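Local coordinates for fusolin (Anomala cuprea entomopoxvirus, PDB 4YN1), which crystallises in the infected insect cell as viral spindles that enhance virulence, and probably attacks chitin through a lytic polysaccharide monooxygenase domain, at residues 71-76 with 81-86; 12-17 with 115-120; 40-45 with 50-55. All coordinates share one frame; numbering follows the deposited sequence.

Interaction 1 of 3, residues 71-76 with 81-86; sequences ALAGPN and CWIKEQ
The indole of W82 is sandwiched between the turn that follows strand 70-72 and its own helix. N76 covers one face: its CB sits 3.8 Å from the centroid of the five-membered ring, close to the ring normal, a CH-pi contact, and its amide nitrogen ND2 lies over the middle of the ring system. The amide stands nearly upright on the indole, the two planes 80° apart, so this is no flat amide stack. On the opposite face Q86 CB, one helical turn further on, rests nearer the rim. At the edge W82 NE1 donates to A73 O over 2.8 Å. The N-H meets a lone pair in the carbonyl plane, although the oxygen is tilted 21° from the indole plane and the bond is slightly bent. Tryptophan suits this place because it offers a broad face for N76 and an edge N-H for a carbonyl at once. With CG anti to the backbone N (chi1 173°), the ring reaches off the helix to the turn.

Beside the polar link, A73 CB meets I83 CD1 at 3.5 Å; the small alanine lets the isoleucine close in. I83 also packs on W167 and Y226. G74 has positive phi, a conformation glycine adopts easily, and it helps the chain turn after the strand. A73 and G74 keep backbone bonds to G222 and V221, so the contact lashes the short helix 80-87 to the edge of the mixed sheet in the immunoglobulin-like beta-sandwich core of an LPMO_10 domain, near the N-linked glycan.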
loop_
_atom_site.group_PDB
_atom_site.type_symbol
_atom_site.label_atom_id
_atom_site.label_comp_id
_atom_site.label_asym_id
_atom_site.label_seq_id
_atom_site.Cartn_x
_atom_site.Cartn_y
_atom_site.Cartn_z
ATOM N N ALA A 71 12.704 3.367 -6.101
ATOM C CA ALA A 71 14.040 2.754 -5.976
ATOM C C ALA A 71 14.636 2.643 -7.359
ATOM O O ALA A 71 13.909 2.357 -8.310
ATOM C CB ALA A 71 13.945 1.362 -5.343
ATOM N N LEU A 72 15.965 2.790 -7.456
ATOM C CA LEU A 72 16.661 2.712 -8.727
ATOM C C LEU A 72 17.181 1.317 -8.969
ATOM O O LEU A 72 18.031 0.835 -8.216
ATOM C CB LEU A 72 17.815 3.711 -8.793
ATOM C CG LEU A 72 17.470 5.181 -8.475
ATOM C CD1 LEU A 72 18.680 6.075 -8.716
ATOM C CD2 LEU A 72 16.350 5.677 -9.344
ATOM N N ALA A 73 16.681 0.665 -10.000
ATOM C CA ALA A 73 17.116 -0.699 -10.319
ATOM C C ALA A 73 18.325 -0.792 -11.262
ATOM O O ALA A 73 18.979 -1.848 -11.315
ATOM C CB ALA A 73 15.973 -1.487 -10.912
ATOM N N GLY A 74 18.563 0.252 -12.066
ATOM C CA GLY A 74 19.603 0.167 -13.085
ATOM C C GLY A 74 19.092 -0.616 -14.273
ATOM O O GLY A 74 17.896 -0.904 -14.361
ATOM N N PRO A 75 19.965 -0.952 -15.243
ATOM C CA PRO A 75 19.487 -1.617 -16.458
ATOM C C PRO A 75 18.950 -3.038 -16.342
ATOM O O PRO A 75 18.280 -3.463 -17.255
ATOM C CB PRO A 75 20.704 -1.520 -17.419
ATOM C CG PRO A 75 21.838 -1.399 -16.572
ATOM C CD PRO A 75 21.407 -0.672 -15.317
ATOM N N ASN A 76 19.143 -3.725 -15.216
ATOM C CA ASN A 76 18.622 -5.081 -15.005
ATOM C C ASN A 76 17.159 -5.099 -14.459
ATOM O O ASN A 76 16.719 -6.136 -13.963
ATOM C CB ASN A 76 19.528 -5.807 -14.010
ATOM C CG ASN A 76 20.962 -5.918 -14.459
ATOM O OD1 ASN A 76 21.229 -6.133 -15.636
ATOM N ND2 ASN A 76 21.910 -5.833 -13.529
ATOM N N CYS A 81 14.296 -11.215 -10.016
ATOM C CA CYS A 81 15.283 -11.705 -9.038
ATOM C C CYS A 81 16.257 -10.615 -8.627
ATOM O O CYS A 81 16.603 -10.508 -7.454
ATOM C CB CYS A 81 16.017 -12.921 -9.586
ATOM S SG CYS A 81 14.924 -14.309 -9.922
ATOM N N TRP A 82 16.663 -9.767 -9.580
ATOM C CA TRP A 82 17.517 -8.612 -9.317
ATOM C C TRP A 82 16.760 -7.618 -8.390
ATOM O O TRP A 82 17.324 -7.118 -7.423
ATOM C CB TRP A 82 17.917 -7.908 -10.636
ATOM C CG TRP A 82 18.659 -6.624 -10.426
ATOM C CD1 TRP A 82 18.176 -5.362 -10.578
ATOM C CD2 TRP A 82 20.008 -6.485 -9.967
ATOM N NE1 TRP A 82 19.140 -4.442 -10.253
ATOM C CE2 TRP A 82 20.273 -5.102 -9.861
ATOM C CE3 TRP A 82 21.048 -7.395 -9.703
ATOM C CZ2 TRP A 82 21.530 -4.607 -9.498
ATOM C CZ3 TRP A 82 22.299 -6.900 -9.361
ATOM C CH2 TRP A 82 22.519 -5.524 -9.226
ATOM N N ILE A 83 15.494 -7.376 -8.669
ATOM C CA ILE A 83 14.670 -6.454 -7.839
ATOM C C ILE A 83 14.567 -6.971 -6.394
ATOM O O ILE A 83 14.892 -6.267 -5.434
ATOM C CB ILE A 83 13.275 -6.281 -8.489
ATOM C CG1 ILE A 83 13.390 -5.591 -9.885
ATOM C CG2 ILE A 83 12.271 -5.549 -7.556
ATOM C CD1 ILE A 83 14.053 -4.286 -9.922
ATOM N N LYS A 84 14.154 -8.221 -6.271
ATOM C CA LYS A 84 13.956 -8.887 -4.978
ATOM C C LYS A 84 15.181 -8.919 -4.118
ATOM O O LYS A 84 15.063 -8.833 -2.904
ATOM C CB LYS A 84 13.523 -10.334 -5.197
ATOM C CG LYS A 84 12.140 -10.511 -5.768
ATOM C CD LYS A 84 11.771 -11.991 -5.764
ATOM C CE LYS A 84 10.512 -12.220 -6.534
ATOM N NZ LYS A 84 10.058 -13.648 -6.480
ATOM N N GLU A 85 16.355 -9.123 -4.713
ATOM C CA GLU A 85 17.561 -9.321 -3.931
ATOM C C GLU A 85 18.410 -8.082 -3.753
ATOM O O GLU A 85 19.101 -7.979 -2.748
ATOM C CB GLU A 85 18.376 -10.483 -4.550
ATOM C CG GLU A 85 17.582 -11.775 -4.779
ATOM C CD GLU A 85 17.207 -12.626 -3.580
ATOM O OE1 GLU A 85 16.500 -13.642 -3.781
ATOM O OE2 GLU A 85 17.577 -12.265 -2.440
ATOM N N GLN A 86 18.377 -7.141 -4.690
ATOM C CA GLN A 86 19.217 -5.948 -4.606
ATOM C C GLN A 86 18.501 -4.603 -4.607
ATOM O O GLN A 86 19.085 -3.630 -4.136
ATOM C CB GLN A 86 20.172 -5.937 -5.805
ATOM C CG GLN A 86 21.036 -7.195 -5.954
ATOM C CD GLN A 86 22.025 -7.379 -4.825
ATOM O OE1 GLN A 86 22.562 -6.411 -4.276
ATOM N NE2 GLN A 86 22.313 -8.628 -4.469
#

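Interaction 2 of 3, residues 12-17 with 115-120; sequences RRCNVQ and GSWPPT. With EDO (1,2-ethanediol), chain D.
R13 reaches P118 because its chain leaves the helix with CG anti to the backbone N (chi1 179°) and stays extended as far as NE, before a turn at the last torsion (chi4 -83°) swings the guanidinium across the proline. C14, the next residue, takes another staggered position: with SG anti to the carbonyl carbon (chi1 -67°), it meets the rim of W117.

P118 lies against one face of the guanidinium, CG being 3.4 Å from R13 NH2 and CB 3.7 Å from R13 CZ, while Q17 NE2 covers the opposite face near the rim. The two side chains cross at about a right angle. A long arginine fits here since its flat end can rest on an apolar ring and still use its N-H groups: NH2 forms a salt bridge with D31, which probably helps to fix the rotation of the group. Proline supplies a rigid surface, because its side chain is closed into a ring on the backbone N and cannot swing aside.

Deeper in, C14 SG approaches W117 CZ3 at 3.8 Å, in the plane of the ring. This is an edge-on sulfur-aromatic contact, the sulfur 5.1 Å from the centroid of the six-membered ring, and SG itself is tied up in the disulfide to C34. The indole NE1 is satisfied by I113 O. Beside P118 an ethanediol, probably from the crystallisation liquor, is hydrogen-bonded through O1 to S116 OG (2.8 Å); D31 binds it as well.

Helix 10-17 is thus clamped to the loop leading into strand 120-123, with helix 32-47 alongside, where M33 and A37 pack on W117, and strand 223-234 touching W117 and P119 through D230 and V232.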
loop_
_atom_site.group_PDB
_atom_site.type_symbol
_atom_site.label_atom_id
_atom_site.label_comp_id
_atom_site.label_asym_id
_atom_site.label_seq_id
_atom_site.Cartn_x
_atom_site.Cartn_y
_atom_site.Cartn_z
ATOM N N ARG A 12 -0.358 7.220 0.482
ATOM C CA ARG A 12 -1.189 8.288 -0.071
ATOM C C ARG A 12 -2.319 8.621 0.915
ATOM O O ARG A 12 -2.640 9.792 1.173
ATOM C CB ARG A 12 -1.753 7.877 -1.452
ATOM C CG ARG A 12 -2.791 8.832 -2.019
ATOM C CD ARG A 12 -2.193 10.207 -2.176
ATOM N NE ARG A 12 -3.136 11.170 -2.719
ATOM C CZ ARG A 12 -2.939 12.484 -2.749
ATOM N NH1 ARG A 12 -1.818 13.004 -2.280
ATOM N NH2 ARG A 12 -3.890 13.295 -3.203
ATOM N N ARG A 13 -2.944 7.583 1.467
ATOM C CA ARG A 13 -3.957 7.770 2.487
ATOM C C ARG A 13 -3.407 8.569 3.681
ATOM O O ARG A 13 -4.085 9.491 4.167
ATOM C CB ARG A 13 -4.511 6.418 2.952
ATOM C CG ARG A 13 -5.558 6.545 4.038
ATOM C CD ARG A 13 -6.095 5.172 4.450
ATOM N NE ARG A 13 -6.921 5.291 5.639
ATOM C CZ ARG A 13 -6.465 5.333 6.894
ATOM N NH1 ARG A 13 -5.165 5.174 7.149
ATOM N NH2 ARG A 13 -7.310 5.484 7.903
ATOM N N CYS A 14 -2.225 8.234 4.180
ATOM C CA CYS A 14 -1.653 8.997 5.300
ATOM C C CYS A 14 -1.415 10.478 4.925
ATOM O O CYS A 14 -1.689 11.375 5.727
ATOM C CB CYS A 14 -0.367 8.358 5.784
ATOM S SG CYS A 14 -0.598 6.733 6.566
ATOM N N ASN A 15 -0.861 10.717 3.746
ATOM C CA ASN A 15 -0.617 12.088 3.296
ATOM C C ASN A 15 -1.907 12.885 3.205
ATOM O O ASN A 15 -1.964 14.002 3.703
ATOM C CB ASN A 15 0.120 12.086 1.951
ATOM C CG ASN A 15 0.739 13.449 1.645
ATOM O OD1 ASN A 15 1.107 14.214 2.523
ATOM N ND2 ASN A 15 0.905 13.776 0.434
ATOM N N VAL A 16 -2.938 12.309 2.593
ATOM C CA VAL A 16 -4.249 12.951 2.416
ATOM C C VAL A 16 -4.927 13.356 3.737
ATOM O O VAL A 16 -5.548 14.419 3.817
ATOM C CB VAL A 16 -5.152 12.012 1.551
ATOM C CG1 VAL A 16 -6.632 12.317 1.710
ATOM C CG2 VAL A 16 -4.732 12.124 0.104
ATOM N N GLN A 17 -4.838 12.502 4.751
ATOM C CA GLN A 17 -5.454 12.795 6.044
ATOM C C GLN A 17 -4.779 13.939 6.789
ATOM O O GLN A 17 -5.383 14.504 7.689
ATOM C CB GLN A 17 -5.529 11.540 6.879
ATOM C CG GLN A 17 -6.468 10.543 6.258
ATOM C CD GLN A 17 -6.823 9.459 7.216
ATOM O OE1 GLN A 17 -6.223 9.324 8.276
ATOM N NE2 GLN A 17 -7.810 8.662 6.862
ATOM N N GLY A 115 0.576 -4.117 11.505
ATOM C CA GLY A 115 -0.576 -3.755 12.316
ATOM C C GLY A 115 -1.828 -3.569 11.510
ATOM O O GLY A 115 -1.858 -3.894 10.332
ATOM N N SER A 116 -2.851 -3.004 12.146
ATOM C CA SER A 116 -4.207 -2.866 11.598
ATOM C C SER A 116 -4.359 -1.706 10.632
ATOM O O SER A 116 -5.207 -0.853 10.812
ATOM C CB SER A 116 -5.208 -2.764 12.744
ATOM O OG SER A 116 -5.032 -1.588 13.524
ATOM N N TRP A 117 -3.559 -1.704 9.562
ATOM C CA TRP A 117 -3.674 -0.695 8.517
ATOM C C TRP A 117 -5.085 -0.715 7.922
ATOM O O TRP A 117 -5.577 -1.777 7.522
ATOM C CB TRP A 117 -2.641 -0.938 7.415
ATOM C CG TRP A 117 -1.269 -0.568 7.839
ATOM C CD1 TRP A 117 -0.287 -1.395 8.299
ATOM C CD2 TRP A 117 -0.756 0.768 7.942
ATOM N NE1 TRP A 117 0.843 -0.662 8.590
ATOM C CE2 TRP A 117 0.576 0.674 8.389
ATOM C CE3 TRP A 117 -1.271 2.023 7.609
ATOM C CZ2 TRP A 117 1.418 1.788 8.448
ATOM C CZ3 TRP A 117 -0.464 3.136 7.751
ATOM C CH2 TRP A 117 0.862 3.016 8.164
ATOM N N PRO A 118 -5.770 0.435 7.884
ATOM C CA PRO A 118 -7.140 0.452 7.377
ATOM C C PRO A 118 -7.233 0.114 5.898
ATOM O O PRO A 118 -6.591 0.730 5.035
ATOM C CB PRO A 118 -7.613 1.879 7.694
ATOM C CG PRO A 118 -6.802 2.225 8.901
ATOM C CD PRO A 118 -5.435 1.748 8.466
ATOM N N PRO A 119 -8.071 -0.880 5.581
ATOM C CA PRO A 119 -8.170 -1.299 4.187
ATOM C C PRO A 119 -9.339 -0.652 3.448
ATOM O O PRO A 119 -10.314 -0.174 4.037
ATOM C CB PRO A 119 -8.427 -2.813 4.314
ATOM C CG PRO A 119 -9.294 -2.898 5.531
ATOM C CD PRO A 119 -8.822 -1.804 6.473
ATOM N N THR A 120 -9.261 -0.714 2.143
ATOM C CA THR A 120 -10.394 -0.436 1.263
ATOM C C THR A 120 -11.262 -1.698 1.363
ATOM O O THR A 120 -10.750 -2.800 1.135
ATOM C CB THR A 120 -9.952 -0.212 -0.162
ATOM O OG1 THR A 120 -9.315 1.085 -0.232
ATOM C CG2 THR A 120 -11.118 -0.294 -1.164
HETATM C C1 EDO D . -6.626 1.150 13.292
HETATM O O1 EDO D . -5.439 1.181 14.023
HETATM C C2 EDO D . -6.857 2.534 12.617
HETATM O O2 EDO D . -5.638 3.006 12.046
#

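Interaction 3 of 3, residues 40-45 with 50-55; sequences YVFNKV and GSTSQA
F42 and V45, one helical turn apart, face the start of the next helix in an alpha-hairpin, two consecutive helices joined by a short turn, where helix 32-47 reverses into helix 52-64. V41 stands beside the interface and packs further along the second helix, on A58 and M62. At F42 the backbones come close, 4.6 Å between its CA and that of A55. Its CG is anti to the backbone N (chi1 -176°), which lays the ring against the second helix: A55 CB sits over one face, 3.9 Å from the centroid, a CH-pi contact, and T52 CG2 touches CZ. Alanine suits this spot, its methyl also lying 3.4 Å from F42 O. V45, one turn on, is the next residue to face the second helix, its branch CG1 pressing on A55 CA at 3.5 Å; its carbonyl O accepts from G50 N (3.0 Å), joining the first helix to the turn. G50 passes V45 CG1 so closely that a beta carbon would collide with it.

The second helix opens with a capping box made by S51 and Q54. Q54 N donates to S51 OG, and S51 N returns the bond to Q54 OE1 over 2.9 Å, on a lone pair in the amide plane.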
loop_
_atom_site.group_PDB
_atom_site.type_symbol
_atom_site.label_atom_id
_atom_site.label_comp_id
_atom_site.label_asym_id
_atom_site.label_seq_id
_atom_site.Cartn_x
_atom_site.Cartn_y
_atom_site.Cartn_z
ATOM N N TYR A 40 7.390 6.475 14.431
ATOM C CA TYR A 40 8.470 5.506 14.302
ATOM C C TYR A 40 9.708 6.173 13.697
ATOM O O TYR A 40 10.836 6.018 14.191
ATOM C CB TYR A 40 7.991 4.341 13.410
ATOM C CG TYR A 40 9.028 3.284 13.171
ATOM C CD1 TYR A 40 9.181 2.224 14.059
ATOM C CD2 TYR A 40 9.928 3.386 12.117
ATOM C CE1 TYR A 40 10.194 1.296 13.905
ATOM C CE2 TYR A 40 10.929 2.438 11.932
ATOM C CZ TYR A 40 11.074 1.407 12.850
ATOM O OH TYR A 40 12.071 0.481 12.723
ATOM N N VAL A 41 9.509 6.886 12.602
ATOM C CA VAL A 41 10.639 7.549 11.933
ATOM C C VAL A 41 11.172 8.687 12.801
ATOM O O VAL A 41 12.383 8.863 12.925
ATOM C CB VAL A 41 10.234 8.025 10.518
ATOM C CG1 VAL A 41 11.329 8.882 9.887
ATOM C CG2 VAL A 41 9.933 6.815 9.648
ATOM N N PHE A 42 10.263 9.451 13.380
ATOM C CA PHE A 42 10.615 10.580 14.251
ATOM C C PHE A 42 11.493 10.056 15.397
ATOM O O PHE A 42 12.600 10.545 15.589
ATOM C CB PHE A 42 9.352 11.229 14.785
ATOM C CG PHE A 42 9.572 12.464 15.633
ATOM C CD1 PHE A 42 9.691 13.716 15.046
ATOM C CD2 PHE A 42 9.611 12.380 17.016
ATOM C CE1 PHE A 42 9.832 14.867 15.837
ATOM C CE2 PHE A 42 9.814 13.523 17.800
ATOM C CZ PHE A 42 9.929 14.752 17.207
ATOM N N ASN A 43 11.028 9.002 16.102
ATOM C CA ASN A 43 11.804 8.400 17.193
ATOM C C ASN A 43 13.083 7.697 16.737
ATOM O O ASN A 43 14.071 7.692 17.484
ATOM C CB ASN A 43 10.936 7.460 18.018
ATOM C CG ASN A 43 9.928 8.192 18.830
ATOM O OD1 ASN A 43 9.979 9.406 18.981
ATOM N ND2 ASN A 43 8.979 7.478 19.358
ATOM N N LYS A 44 13.120 7.167 15.520
ATOM C CA LYS A 44 14.341 6.556 14.983
ATOM C C LYS A 44 15.411 7.645 14.800
ATOM O O LYS A 44 16.566 7.440 15.185
ATOM C CB LYS A 44 14.065 5.869 13.642
ATOM C CG LYS A 44 15.210 5.091 13.030
ATOM C CD LYS A 44 14.688 4.284 11.832
ATOM C CE LYS A 44 15.772 3.756 10.934
ATOM N NZ LYS A 44 15.184 3.002 9.795
ATOM N N VAL A 45 15.035 8.799 14.243
ATOM C CA VAL A 45 16.008 9.863 14.032
ATOM C C VAL A 45 16.565 10.372 15.374
ATOM O O VAL A 45 17.773 10.551 15.482
ATOM C CB VAL A 45 15.446 11.007 13.167
ATOM C CG1 VAL A 45 16.380 12.223 13.177
ATOM C CG2 VAL A 45 15.190 10.527 11.744
ATOM N N GLY A 50 19.791 12.723 16.109
ATOM C CA GLY A 50 19.283 13.828 15.329
ATOM C C GLY A 50 18.510 14.764 16.220
ATOM O O GLY A 50 17.999 14.366 17.278
ATOM N N SER A 51 18.395 16.015 15.785
ATOM C CA SER A 51 17.612 17.007 16.506
ATOM C C SER A 51 16.141 16.764 16.229
ATOM O O SER A 51 15.792 16.033 15.291
ATOM C CB SER A 51 17.961 18.411 16.022
ATOM O OG SER A 51 17.838 18.492 14.614
ATOM N N THR A 52 15.288 17.433 17.002
ATOM C CA THR A 52 13.839 17.394 16.820
ATOM C C THR A 52 13.478 17.922 15.419
ATOM O O THR A 52 12.546 17.400 14.811
ATOM C CB THR A 52 13.135 18.184 17.921
ATOM O OG1 THR A 52 13.382 17.527 19.159
ATOM C CG2 THR A 52 11.633 18.279 17.696
ATOM N N SER A 53 14.215 18.949 14.916
ATOM C CA SER A 53 13.965 19.497 13.579
ATOM C C SER A 53 14.286 18.458 12.517
ATOM O O SER A 53 13.536 18.320 11.560
ATOM C CB SER A 53 14.802 20.749 13.335
ATOM O OG SER A 53 14.259 21.789 14.128
ATOM N N GLN A 54 15.412 17.758 12.674
ATOM C CA GLN A 54 15.819 16.715 11.738
ATOM C C GLN A 54 14.817 15.545 11.777
ATOM O O GLN A 54 14.505 14.974 10.737
ATOM C CB GLN A 54 17.221 16.193 12.069
ATOM C CG GLN A 54 18.334 17.159 11.651
ATOM C CD GLN A 54 19.695 16.692 12.109
ATOM O OE1 GLN A 54 19.875 16.340 13.258
ATOM N NE2 GLN A 54 20.674 16.620 11.222
ATOM N N ALA A 55 14.354 15.191 12.979
ATOM C CA ALA A 55 13.395 14.099 13.194
ATOM C C ALA A 55 12.034 14.441 12.608
ATOM O O ALA A 55 11.446 13.599 11.933
ATOM C CB ALA A 55 13.280 13.778 14.689
#

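How the interactions relate
From the N terminus, helix 10-17 comes first; its contact with 115-120 (interaction 2) closes a loop of nearly a hundred residues. Interactions 3 and 1 both nest inside that loop, in series and without crossing: interaction 3 shuts the tight turn between helices 32-47 and 52-64, and interaction 1 then joins the turn just after strand 70-72 to helix 80-87. The three sites do not touch; interactions 2 and 3 come closest, about 9 Å between nearest atoms, while interaction 1 stays about 15 Å from either. Interaction 3 thus pairs two consecutive helices lying between strands 2-6 and 70-72, whereas interactions 1 and 2 anchor helices beside different ends of the strand network around 223-234.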